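Side-chain contacts in putative phosphatase (Bacteroides thetaiotaomicron, PDB 3KYA), which is of unproven function, possibly a phosphatase, binds zinc ions, and joins an IPT/TIG domain to what appears to be a six-bladed beta-propeller: residues 120-125 / 163-168; 154-159 / 459-464; 145-150 / 226-231; 187-192 / 310-315. All coordinates share one frame; numbering follows the deposited sequence.

Contact 1. Residues 120-125 / 163-168; sequences QGWRDG and AIQLID. With ZN (zinc ion), chain X.
Gln-165, on strand 161-168, sends its side chain out to the loop 120-125, where its amide end meets Trp-122 and Asp-124. The first torsion puts CG opposite the carbonyl carbon (chi1 -65°), and an extended chain beyond it carries the amide far enough to reach both. The packing part is an oblique meeting of the indole with the amide: Trp-122 CZ3 lies 3.7 Å from Gln-165 OE1, and the two planes are 43° apart. The same indole stacks on His-161 and meets Tyr-158 edge-to-face, so a broad, flat side chain suits this place.

The polar part is indirect. Asp-124 OD1 comes within 3.0 Å of Gln-165 NE2, but the angle is too poor for a hydrogen bond. Instead, Ser-176 OG is hydrogen-bonded both to Asp-124 OD2 and to Gln-165 NE2, while Gln-165 OE1 pairs with the hydroxyl of Tyr-158. A glutamine fits because its amide offers a donor and an acceptor to these different partners, and an aspartate suits position 124 because its second oxygen can take up the serine.

Metal binding lies at the far end of the strand. Asp-168 OD2 holds a zinc ion at 2.0 Å, and His-153 and four waters complete six ligands. The other oxygen, Asp-168 OD1, accepts a hydrogen bond of 2.8 Å from water 1, itself a zinc ligand. The arrangement is that of a propeller blade whose outer side is covered by an incoming loop, with a zinc site shared by two adjacent strands and completed by waters.

Contact 2. Residues 154-159 / 459-464; sequences LYICYD and YVHDQV
Strands 154-159 and 459-462 run nearly parallel, 25° apart with axes 10.3 Å from each other, and bring Ile-156 opposite His-461 and Leu-154 opposite Tyr-459. At such a spacing the strands belong to different sheets. Ile-156 CD1 stands over the centre of the His-461 imidazole, 3.7 Å from the centroid, in a CH-pi contact almost along the ring normal. With CG1 anti to the backbone N (chi1 -177°), the unbranched arm of the isoleucine points its methyl straight at that face. This is face-to-face packing of neighbouring blades in a beta-propeller, here the blade holding 153-159 and the blade built from both ends of the propeller's chain.

Tyr-158 turns an edge to the same imidazole in an offset edge-to-face pair, CE1 of Tyr-158 being 4.0 Å from CE1 of His-461 and the planes 77° apart. Histidine suits the place because one flat ring offers a face to the methyl and, at NE2, an N-H to the carbonyl O of Phe-138. With alanine at His-461, that carbonyl would probably lose its donor and a gap would open beside Ile-156 and Tyr-158. Farther along, Leu-154 CD2 rests 3.9 Å from Tyr-459 CG, an apolar pair.

Contact 3. Residues 145-150 / 226-231; sequences AFDPLN and IKRNAD. With EDO (1,2-ethanediol), chain L; EDO (1,2-ethanediol), chain N.
Asp-147 and Arg-228 form a two-pronged salt bridge, with the guanidinium end-on and one nitrogen to each carboxylate oxygen. Arg-228 NH1 reaches Asp-147 OD2 at 2.8 Å, almost straight and on the syn side, while Arg-228 NH2 meets Asp-147 OD1, also at 2.8 Å, from above the carboxylate plane. Asp-147 also opens a type I beta turn ending at Asn-150, and its OD1 accepts from Leu-149 N at 2.9 Å in an Asx turn, from the opposite face to Arg-228 NH2. Aspartate is thus suited twice over: short enough to accept from the backbone two residues on, charged to hold the arginine.

The bridge joins the turn after strand 141-147 to the loop after strand 220-227, in successive propeller blades. Arg-228 runs out with CG anti to the backbone N (chi1 -168°) and bends at chi3, which brings the guanidinium end-on to Asp-147. It also donates from NH1 to Gly-232 O and from NH2 to Ala-204 O, which should restrict its rotation. Asp-147 also packs on His-153, which binds zinc.

Beyond the charges, an ethanediol, probably from the crystallisation liquor, accepts from Asn-150 ND2 through O2 at 3.1 Å. Leu-149 lays one branch over a face of the guanidinium, near its rim, with CD1 of Leu-149 3.7 Å from NH2 of Arg-228.

Contact 4. Residues 187-192 / 310-315; sequences RIRSIA and SWEFQI. With EDO (1,2-ethanediol), chain B.
Both terminal nitrogens of Arg-189 grip one and the same oxygen of Glu-312: NH1 and NH2 each stand 2.9 Å from OE2. The more familiar pairing gives one nitrogen to each oxygen; here the guanidinium and carboxylate planes are 86° apart, and OE2 is approached on its anti side. Each bond is bent, as sharing one acceptor requires. Arg-189 folds back at its second and third side-chain torsions, whereas Glu-312 stretches out, CG anti to the backbone N (chi1 -172°), to meet it. NH1 of Arg-189 has a second anion, Asp-212. Replacing Arg-189 with a leucine would probably leave Glu-312 and Asp-212 without this shared positive partner.

Arg-189 and Ser-190 form a classic beta bulge opposite Ala-210. Here Gln-314 NE2 sends a weak hydrogen bond of 3.1 Å to Arg-189 O; the same nitrogen is bonded to Asn-250 O, and Gln-314 OE1 accepts from Arg-143 NE, which suits a glutamine. Water 5 donates to Glu-312 OE2 at 2.6 Å and links it weakly to Arg-187 NH2.

The innermost strands of two non-adjacent blades, with the loops leading into them, therefore meet beside the central region of the apparent propeller through charges, an amide and a water, which is consistent with a polar rather than apolar lining here.

Contacts 1, 2 and 3 draw on one sheet, strands 125-126, 141-147, 153-159, 161-168 and 173-178, and contact 4 starts on the next blade. Contacts 1 and 2 lie closest, with centres 11 Å apart, and touch where Ile-167 N meets Leu-154 O, their strands being neighbours in the sheet; contact 3 is 18 Å from each. Along the chain the segments of these three alternate, while contact 4 is nested inside the span closed by contact 2. Arg-187 of contact 4 forms a salt bridge with Asp-159 of contact 2. Together they bind one blade to its outer loop and to the blades before and after it, and contact 4 links two non-adjacent blades near the propeller's centre.

Contact 1. Residues 120-125 / 163-168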
# COMPACT_ATOMS: atom_id res chain seq x y z
N GLN A 120 36.94 -20.27 -2.52
CA GLN A 120 36.94 -20.61 -1.10
C GLN A 120 36.39 -22.01 -0.81
O GLN A 120 36.73 -22.59 0.23
CB GLN A 120 36.16 -19.57 -0.27
CG GLN A 120 34.66 -19.45 -0.58
CD GLN A 120 34.39 -18.95 -1.97
OE1 GLN A 120 35.13 -18.10 -2.49
NE2 GLN A 120 33.33 -19.45 -2.59
N GLY A 121 35.54 -22.54 -1.69
CA GLY A 121 34.99 -23.89 -1.54
C GLY A 121 34.06 -24.03 -0.34
O GLY A 121 33.32 -23.11 0.00
N TRP A 122 34.12 -25.21 0.29
CA TRP A 122 33.31 -25.54 1.47
C TRP A 122 34.22 -25.84 2.64
O TRP A 122 35.24 -26.55 2.50
CB TRP A 122 32.41 -26.76 1.19
CG TRP A 122 31.33 -26.51 0.16
CD1 TRP A 122 31.50 -26.16 -1.15
CD2 TRP A 122 29.91 -26.65 0.35
NE1 TRP A 122 30.28 -26.04 -1.78
CE2 TRP A 122 29.29 -26.33 -0.88
CE3 TRP A 122 29.10 -26.99 1.43
CZ2 TRP A 122 27.91 -26.35 -1.05
CZ3 TRP A 122 27.74 -27.01 1.26
CH2 TRP A 122 27.15 -26.69 0.02
N ARG A 123 33.84 -25.32 3.80
CA ARG A 123 34.60 -25.51 5.01
C ARG A 123 33.67 -25.31 6.21
O ARG A 123 32.97 -24.29 6.29
CB ARG A 123 35.76 -24.52 5.07
CG ARG A 123 36.68 -24.67 6.32
CD ARG A 123 37.72 -23.53 6.42
NE ARG A 123 38.48 -23.44 5.18
CZ ARG A 123 39.48 -24.25 4.83
NH1 ARG A 123 39.87 -25.24 5.63
NH2 ARG A 123 40.09 -24.09 3.67
N ASP A 124 33.66 -26.29 7.10
CA ASP A 124 32.91 -26.20 8.34
C ASP A 124 33.75 -25.44 9.36
O ASP A 124 34.98 -25.39 9.24
CB ASP A 124 32.53 -27.59 8.87
CG ASP A 124 31.40 -28.24 8.08
OD1 ASP A 124 30.74 -27.58 7.23
OD2 ASP A 124 31.14 -29.43 8.32
N GLY A 125 33.11 -24.85 10.36
CA GLY A 125 33.81 -24.08 11.37
C GLY A 125 33.09 -22.81 11.83
O GLY A 125 31.89 -22.66 11.63
N ALA A 163 25.13 -33.59 2.29
CA ALA A 163 25.06 -33.44 3.73
C ALA A 163 24.03 -32.36 4.09
O ALA A 163 23.90 -31.37 3.37
CB ALA A 163 26.43 -33.08 4.31
N ILE A 164 23.26 -32.61 5.14
CA ILE A 164 22.37 -31.61 5.71
C ILE A 164 23.21 -30.94 6.80
O ILE A 164 23.71 -31.60 7.71
CB ILE A 164 21.07 -32.21 6.28
CG1 ILE A 164 20.19 -32.73 5.15
CG2 ILE A 164 20.30 -31.17 7.14
CD1 ILE A 164 18.98 -33.52 5.63
N GLN A 165 23.39 -29.63 6.69
CA GLN A 165 24.23 -28.89 7.64
C GLN A 165 23.43 -28.21 8.74
O GLN A 165 22.23 -27.93 8.60
CB GLN A 165 25.06 -27.85 6.88
CG GLN A 165 26.09 -28.47 5.92
CD GLN A 165 27.01 -27.42 5.32
OE1 GLN A 165 26.56 -26.45 4.71
NE2 GLN A 165 28.32 -27.62 5.50
N LEU A 166 24.13 -27.98 9.85
CA LEU A 166 23.60 -27.28 11.01
C LEU A 166 24.30 -25.94 11.14
O LEU A 166 25.52 -25.88 11.31
CB LEU A 166 23.85 -28.09 12.28
CG LEU A 166 23.50 -27.38 13.59
CD1 LEU A 166 22.03 -26.95 13.65
CD2 LEU A 166 23.86 -28.27 14.79
N ILE A 167 23.50 -24.87 11.06
CA ILE A 167 23.93 -23.50 11.30
C ILE A 167 23.54 -23.27 12.77
O ILE A 167 22.36 -23.06 13.07
CB ILE A 167 23.22 -22.51 10.35
CG1 ILE A 167 23.47 -22.88 8.88
CG2 ILE A 167 23.61 -21.06 10.66
CD1 ILE A 167 22.41 -22.28 7.86
N ASP A 168 24.52 -23.34 13.69
CA ASP A 168 24.25 -23.23 15.13
C ASP A 168 24.43 -21.77 15.52
O ASP A 168 25.54 -21.26 15.63
CB ASP A 168 25.14 -24.18 15.96
CG ASP A 168 24.68 -24.31 17.41
OD1 ASP A 168 24.22 -23.31 17.99
OD2 ASP A 168 24.80 -25.43 18.00
ZN ZN X . 23.81 -26.33 19.54
O HOH W 1 23.48 -24.65 20.29
O HOH W 2 22.99 -27.15 21.38
O HOH W 3 24.68 -27.94 19.07
O HOH W 4 25.81 -26.55 20.65

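Contact 2. Residues 154-159 / 459-464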
# COMPACT_ATOMS: atom_id res chain seq x y z
N LEU A 154 19.50 -24.06 13.14
CA LEU A 154 18.97 -23.81 11.81
C LEU A 154 19.60 -24.78 10.82
O LEU A 154 20.83 -24.75 10.58
CB LEU A 154 19.26 -22.36 11.40
CG LEU A 154 18.76 -21.95 10.02
CD1 LEU A 154 17.22 -22.13 9.90
CD2 LEU A 154 19.16 -20.50 9.73
N TYR A 155 18.79 -25.68 10.28
CA TYR A 155 19.26 -26.68 9.32
C TYR A 155 19.10 -26.18 7.89
O TYR A 155 18.18 -25.40 7.57
CB TYR A 155 18.53 -28.02 9.50
CG TYR A 155 18.83 -28.77 10.79
CD1 TYR A 155 20.01 -29.51 10.95
CD2 TYR A 155 17.93 -28.75 11.87
CE1 TYR A 155 20.30 -30.19 12.13
CE2 TYR A 155 18.21 -29.44 13.07
CZ TYR A 155 19.39 -30.17 13.18
OH TYR A 155 19.69 -30.85 14.35
N ILE A 156 20.01 -26.63 7.04
CA ILE A 156 19.98 -26.31 5.62
C ILE A 156 20.23 -27.58 4.81
O ILE A 156 21.16 -28.34 5.09
CB ILE A 156 20.99 -25.18 5.25
CG1 ILE A 156 20.88 -24.81 3.76
CG2 ILE A 156 22.44 -25.56 5.66
CD1 ILE A 156 21.61 -23.51 3.39
N CYS A 157 19.35 -27.81 3.84
CA CYS A 157 19.48 -28.93 2.92
C CYS A 157 19.69 -28.37 1.53
O CYS A 157 19.23 -27.25 1.21
CB CYS A 157 18.27 -29.87 2.96
SG CYS A 157 16.70 -29.18 2.44
N TYR A 158 20.36 -29.16 0.70
CA TYR A 158 20.78 -28.71 -0.62
C TYR A 158 20.47 -29.66 -1.76
O TYR A 158 20.65 -30.86 -1.64
CB TYR A 158 22.30 -28.59 -0.65
CG TYR A 158 22.93 -27.66 0.35
CD1 TYR A 158 22.93 -26.29 0.14
CD2 TYR A 158 23.58 -28.15 1.47
CE1 TYR A 158 23.54 -25.43 1.03
CE2 TYR A 158 24.20 -27.29 2.39
CZ TYR A 158 24.15 -25.92 2.16
OH TYR A 158 24.76 -25.05 3.04
N ASP A 159 20.08 -29.08 -2.89
CA ASP A 159 19.90 -29.82 -4.10
C ASP A 159 21.27 -29.84 -4.80
O ASP A 159 21.60 -28.92 -5.56
CB ASP A 159 18.83 -29.13 -4.96
CG ASP A 159 18.50 -29.89 -6.24
OD1 ASP A 159 19.17 -30.89 -6.57
OD2 ASP A 159 17.55 -29.47 -6.94
N TYR A 459 16.06 -15.35 8.20
CA TYR A 459 17.34 -15.85 7.70
C TYR A 459 17.09 -16.21 6.24
O TYR A 459 16.07 -16.82 5.90
CB TYR A 459 17.84 -17.08 8.46
CG TYR A 459 18.22 -16.74 9.87
CD1 TYR A 459 19.50 -16.30 10.17
CD2 TYR A 459 17.29 -16.82 10.90
CE1 TYR A 459 19.85 -15.96 11.45
CE2 TYR A 459 17.64 -16.51 12.19
CZ TYR A 459 18.92 -16.07 12.46
OH TYR A 459 19.28 -15.74 13.74
N VAL A 460 18.02 -15.83 5.37
CA VAL A 460 17.90 -16.02 3.95
C VAL A 460 19.09 -16.78 3.41
O VAL A 460 20.22 -16.45 3.74
CB VAL A 460 17.89 -14.66 3.24
CG1 VAL A 460 17.69 -14.84 1.74
CG2 VAL A 460 16.81 -13.73 3.85
N HIS A 461 18.85 -17.78 2.56
CA HIS A 461 19.94 -18.49 1.91
C HIS A 461 20.19 -17.87 0.54
O HIS A 461 19.38 -18.04 -0.39
CB HIS A 461 19.66 -19.98 1.79
CG HIS A 461 20.71 -20.72 1.03
ND1 HIS A 461 20.42 -21.76 0.17
CD2 HIS A 461 22.05 -20.52 0.94
CE1 HIS A 461 21.55 -22.20 -0.37
NE2 HIS A 461 22.55 -21.46 0.06
N ASP A 462 21.31 -17.14 0.44
CA ASP A 462 21.72 -16.46 -0.79
C ASP A 462 22.67 -17.46 -1.48
O ASP A 462 23.87 -17.50 -1.23
CB ASP A 462 22.36 -15.13 -0.43
CG ASP A 462 22.62 -14.23 -1.62
OD1 ASP A 462 22.81 -14.74 -2.74
OD2 ASP A 462 22.69 -13.00 -1.41
N GLN A 463 22.05 -18.30 -2.31
CA GLN A 463 22.73 -19.39 -3.00
C GLN A 463 23.95 -18.97 -3.80
O GLN A 463 24.99 -19.62 -3.69
CB GLN A 463 21.76 -20.11 -3.94
CG GLN A 463 22.36 -21.31 -4.65
CD GLN A 463 21.62 -21.64 -5.94
OE1 GLN A 463 20.55 -21.10 -6.21
NE2 GLN A 463 22.20 -22.52 -6.74
N VAL A 464 23.83 -17.93 -4.62
CA VAL A 464 24.95 -17.50 -5.48
C VAL A 464 25.93 -16.55 -4.76
O VAL A 464 27.11 -16.53 -5.06
CB VAL A 464 24.43 -17.03 -6.88
CG1 VAL A 464 25.53 -16.36 -7.70
CG2 VAL A 464 23.87 -18.24 -7.65

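Contact 3. Residues 145-150 / 226-231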
# COMPACT_ATOMS: atom_id res chain seq x y z
N ALA A 145 15.32 -24.71 7.62
CA ALA A 145 14.32 -25.13 8.61
C ALA A 145 14.88 -25.15 10.03
O ALA A 145 15.95 -25.71 10.26
CB ALA A 145 13.73 -26.52 8.26
N PHE A 146 14.19 -24.50 10.96
CA PHE A 146 14.57 -24.54 12.37
C PHE A 146 14.16 -25.85 13.03
O PHE A 146 13.13 -26.42 12.70
CB PHE A 146 13.85 -23.48 13.21
CG PHE A 146 14.26 -22.06 12.97
CD1 PHE A 146 15.54 -21.62 13.30
CD2 PHE A 146 13.35 -21.14 12.46
CE1 PHE A 146 15.91 -20.30 13.11
CE2 PHE A 146 13.73 -19.82 12.25
CZ PHE A 146 15.00 -19.40 12.57
N ASP A 147 14.94 -26.29 14.03
CA ASP A 147 14.51 -27.37 14.90
C ASP A 147 13.37 -26.76 15.74
O ASP A 147 13.60 -25.80 16.46
CB ASP A 147 15.67 -27.82 15.79
CG ASP A 147 15.30 -28.96 16.75
OD1 ASP A 147 14.10 -29.19 17.01
OD2 ASP A 147 16.24 -29.61 17.28
N PRO A 148 12.13 -27.30 15.63
CA PRO A 148 11.03 -26.70 16.41
C PRO A 148 11.27 -26.67 17.92
O PRO A 148 10.68 -25.84 18.60
CB PRO A 148 9.81 -27.58 16.06
CG PRO A 148 10.16 -28.23 14.76
CD PRO A 148 11.65 -28.42 14.80
N LEU A 149 12.15 -27.53 18.44
CA LEU A 149 12.44 -27.56 19.86
C LEU A 149 13.62 -26.66 20.24
O LEU A 149 13.90 -26.50 21.41
CB LEU A 149 12.72 -28.99 20.33
CG LEU A 149 11.68 -30.05 19.97
CD1 LEU A 149 12.10 -31.39 20.61
CD2 LEU A 149 10.28 -29.63 20.42
N ASN A 150 14.33 -26.10 19.26
CA ASN A 150 15.48 -25.25 19.55
C ASN A 150 15.80 -24.36 18.36
O ASN A 150 16.47 -24.79 17.41
CB ASN A 150 16.69 -26.10 19.95
CG ASN A 150 17.93 -25.28 20.27
OD1 ASN A 150 17.90 -24.05 20.24
ND2 ASN A 150 19.03 -25.95 20.58
N ILE A 226 13.85 -39.39 9.80
CA ILE A 226 15.05 -39.51 10.64
C ILE A 226 14.70 -39.26 12.11
O ILE A 226 14.22 -38.19 12.46
CB ILE A 226 16.14 -38.51 10.22
CG1 ILE A 226 16.46 -38.64 8.73
CG2 ILE A 226 17.41 -38.69 11.07
CD1 ILE A 226 17.45 -37.63 8.20
N LYS A 227 14.98 -40.23 12.97
CA LYS A 227 14.60 -40.15 14.37
C LYS A 227 15.66 -39.47 15.24
O LYS A 227 16.85 -39.78 15.18
CB LYS A 227 14.34 -41.55 14.92
CG LYS A 227 13.71 -41.59 16.30
CD LYS A 227 13.44 -43.02 16.74
CE LYS A 227 12.66 -43.07 18.02
NZ LYS A 227 12.50 -44.47 18.46
N ARG A 228 15.19 -38.54 16.07
CA ARG A 228 16.03 -37.82 16.99
C ARG A 228 16.71 -38.80 17.95
O ARG A 228 16.08 -39.75 18.45
CB ARG A 228 15.18 -36.79 17.75
CG ARG A 228 15.97 -35.74 18.56
CD ARG A 228 15.02 -34.79 19.31
NE ARG A 228 14.21 -33.91 18.46
CZ ARG A 228 14.55 -32.68 18.06
NH1 ARG A 228 15.73 -32.14 18.39
NH2 ARG A 228 13.72 -31.98 17.30
N ASN A 229 18.00 -38.57 18.20
CA ASN A 229 18.77 -39.39 19.13
C ASN A 229 18.34 -39.12 20.57
O ASN A 229 17.69 -38.11 20.86
CB ASN A 229 20.27 -39.11 18.99
CG ASN A 229 20.84 -39.53 17.64
OD1 ASN A 229 20.52 -40.61 17.12
ND2 ASN A 229 21.68 -38.69 17.07
N ALA A 230 18.72 -40.04 21.47
CA ALA A 230 18.42 -39.90 22.89
C ALA A 230 18.97 -38.60 23.47
O ALA A 230 18.37 -38.05 24.39
CB ALA A 230 18.95 -41.13 23.70
N ASP A 231 20.09 -38.09 22.94
CA ASP A 231 20.64 -36.82 23.45
C ASP A 231 20.04 -35.58 22.77
O ASP A 231 20.55 -34.47 22.98
CB ASP A 231 22.18 -36.80 23.37
CG ASP A 231 22.71 -36.87 21.94
OD1 ASP A 231 21.91 -36.80 20.98
OD2 ASP A 231 23.95 -36.97 21.79
C1 EDO L . 16.93 -30.61 21.08
O1 EDO L . 17.10 -30.93 22.46
C2 EDO L . 17.28 -29.16 20.85
O2 EDO L . 18.69 -29.00 20.69
C1 EDO N . 13.24 -38.92 23.30
O1 EDO N . 13.88 -37.82 23.95
C2 EDO N . 13.77 -39.07 21.89
O2 EDO N . 14.52 -37.90 21.50

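Contact 4. Residues 187-192 / 310-315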
# COMPACT_ATOMS: atom_id res chain seq x y z
N ARG A 187 20.37 -34.76 -4.33
CA ARG A 187 19.29 -33.80 -4.59
C ARG A 187 18.31 -33.80 -3.41
O ARG A 187 17.24 -34.41 -3.48
CB ARG A 187 18.57 -34.14 -5.89
CG ARG A 187 19.46 -34.16 -7.13
CD ARG A 187 18.62 -34.01 -8.39
NE ARG A 187 18.00 -32.69 -8.40
CZ ARG A 187 16.99 -32.32 -9.18
NH1 ARG A 187 16.46 -33.16 -10.05
NH2 ARG A 187 16.51 -31.10 -9.09
N ILE A 188 18.67 -33.10 -2.34
CA ILE A 188 17.84 -33.01 -1.13
C ILE A 188 16.98 -31.75 -1.28
O ILE A 188 17.50 -30.67 -1.55
CB ILE A 188 18.71 -32.97 0.15
CG1 ILE A 188 19.83 -34.01 0.09
CG2 ILE A 188 17.84 -33.13 1.42
CD1 ILE A 188 19.39 -35.48 -0.11
N ARG A 189 15.66 -31.89 -1.12
CA ARG A 189 14.72 -30.82 -1.43
C ARG A 189 14.01 -30.10 -0.27
O ARG A 189 13.66 -28.92 -0.41
CB ARG A 189 13.64 -31.38 -2.37
CG ARG A 189 14.17 -31.95 -3.71
CD ARG A 189 14.93 -30.92 -4.56
NE ARG A 189 14.20 -29.67 -4.73
CZ ARG A 189 13.58 -29.24 -5.84
NH1 ARG A 189 13.58 -29.95 -6.96
NH2 ARG A 189 12.96 -28.06 -5.83
N SER A 190 13.79 -30.76 0.86
CA SER A 190 13.09 -30.11 1.97
C SER A 190 13.24 -30.83 3.28
O SER A 190 13.52 -32.04 3.33
CB SER A 190 11.59 -29.96 1.68
OG SER A 190 10.91 -31.21 1.64
N ILE A 191 13.06 -30.04 4.33
CA ILE A 191 13.09 -30.51 5.70
C ILE A 191 11.81 -30.09 6.41
O ILE A 191 11.41 -28.91 6.33
CB ILE A 191 14.30 -29.93 6.47
CG1 ILE A 191 15.61 -30.53 5.97
CG2 ILE A 191 14.16 -30.21 7.98
CD1 ILE A 191 16.88 -29.84 6.54
N ALA A 192 11.16 -31.05 7.06
CA ALA A 192 9.97 -30.80 7.88
C ALA A 192 10.10 -31.64 9.15
O ALA A 192 11.03 -32.45 9.28
CB ALA A 192 8.67 -31.12 7.11
N SER A 310 5.20 -32.19 -15.53
CA SER A 310 6.50 -31.57 -15.34
C SER A 310 6.35 -30.25 -14.58
O SER A 310 6.82 -29.20 -15.03
CB SER A 310 7.22 -31.38 -16.68
OG SER A 310 7.41 -32.65 -17.31
N TRP A 311 5.69 -30.33 -13.42
CA TRP A 311 5.38 -29.17 -12.60
C TRP A 311 6.18 -29.28 -11.30
O TRP A 311 5.92 -30.18 -10.49
CB TRP A 311 3.87 -29.13 -12.33
CG TRP A 311 3.23 -27.81 -12.71
CD1 TRP A 311 2.62 -26.90 -11.89
CD2 TRP A 311 3.15 -27.27 -14.04
NE1 TRP A 311 2.16 -25.83 -12.64
CE2 TRP A 311 2.49 -26.03 -13.95
CE3 TRP A 311 3.60 -27.70 -15.30
CZ2 TRP A 311 2.25 -25.23 -15.07
CZ3 TRP A 311 3.36 -26.91 -16.41
CH2 TRP A 311 2.69 -25.69 -16.29
N GLU A 312 7.17 -28.41 -11.13
CA GLU A 312 8.04 -28.43 -9.96
C GLU A 312 7.51 -27.48 -8.90
O GLU A 312 7.48 -26.27 -9.13
CB GLU A 312 9.45 -28.01 -10.36
CG GLU A 312 10.47 -28.19 -9.25
CD GLU A 312 11.84 -27.64 -9.59
OE1 GLU A 312 12.02 -27.07 -10.69
OE2 GLU A 312 12.74 -27.78 -8.75
N PHE A 313 7.13 -28.00 -7.73
CA PHE A 313 6.55 -27.12 -6.71
C PHE A 313 6.65 -27.61 -5.28
O PHE A 313 6.81 -28.80 -5.02
CB PHE A 313 5.06 -26.84 -7.02
CG PHE A 313 4.15 -28.04 -6.89
CD1 PHE A 313 3.95 -28.91 -7.96
CD2 PHE A 313 3.47 -28.29 -5.70
CE1 PHE A 313 3.11 -30.01 -7.85
CE2 PHE A 313 2.61 -29.40 -5.58
CZ PHE A 313 2.44 -30.26 -6.66
N GLN A 314 6.54 -26.64 -4.36
CA GLN A 314 6.50 -26.90 -2.93
C GLN A 314 5.21 -26.35 -2.33
O GLN A 314 4.53 -25.51 -2.94
CB GLN A 314 7.74 -26.33 -2.22
CG GLN A 314 9.00 -27.02 -2.68
CD GLN A 314 10.20 -26.69 -1.84
OE1 GLN A 314 10.38 -25.55 -1.39
NE2 GLN A 314 11.04 -27.70 -1.62
N ILE A 315 4.87 -26.87 -1.15
CA ILE A 315 3.63 -26.56 -0.45
C ILE A 315 3.93 -25.79 0.83
O ILE A 315 4.70 -26.26 1.69
CB ILE A 315 2.88 -27.87 -0.11
CG1 ILE A 315 2.66 -28.71 -1.37
CG2 ILE A 315 1.55 -27.58 0.59
CD1 ILE A 315 2.13 -30.12 -1.08
C1 EDO B . 12.68 -31.71 -11.22
O1 EDO B . 13.70 -31.51 -10.23
C2 EDO B . 12.35 -33.20 -11.34
O2 EDO B . 11.53 -33.63 -10.25
O HOH W 5 14.84 -28.48 -10.14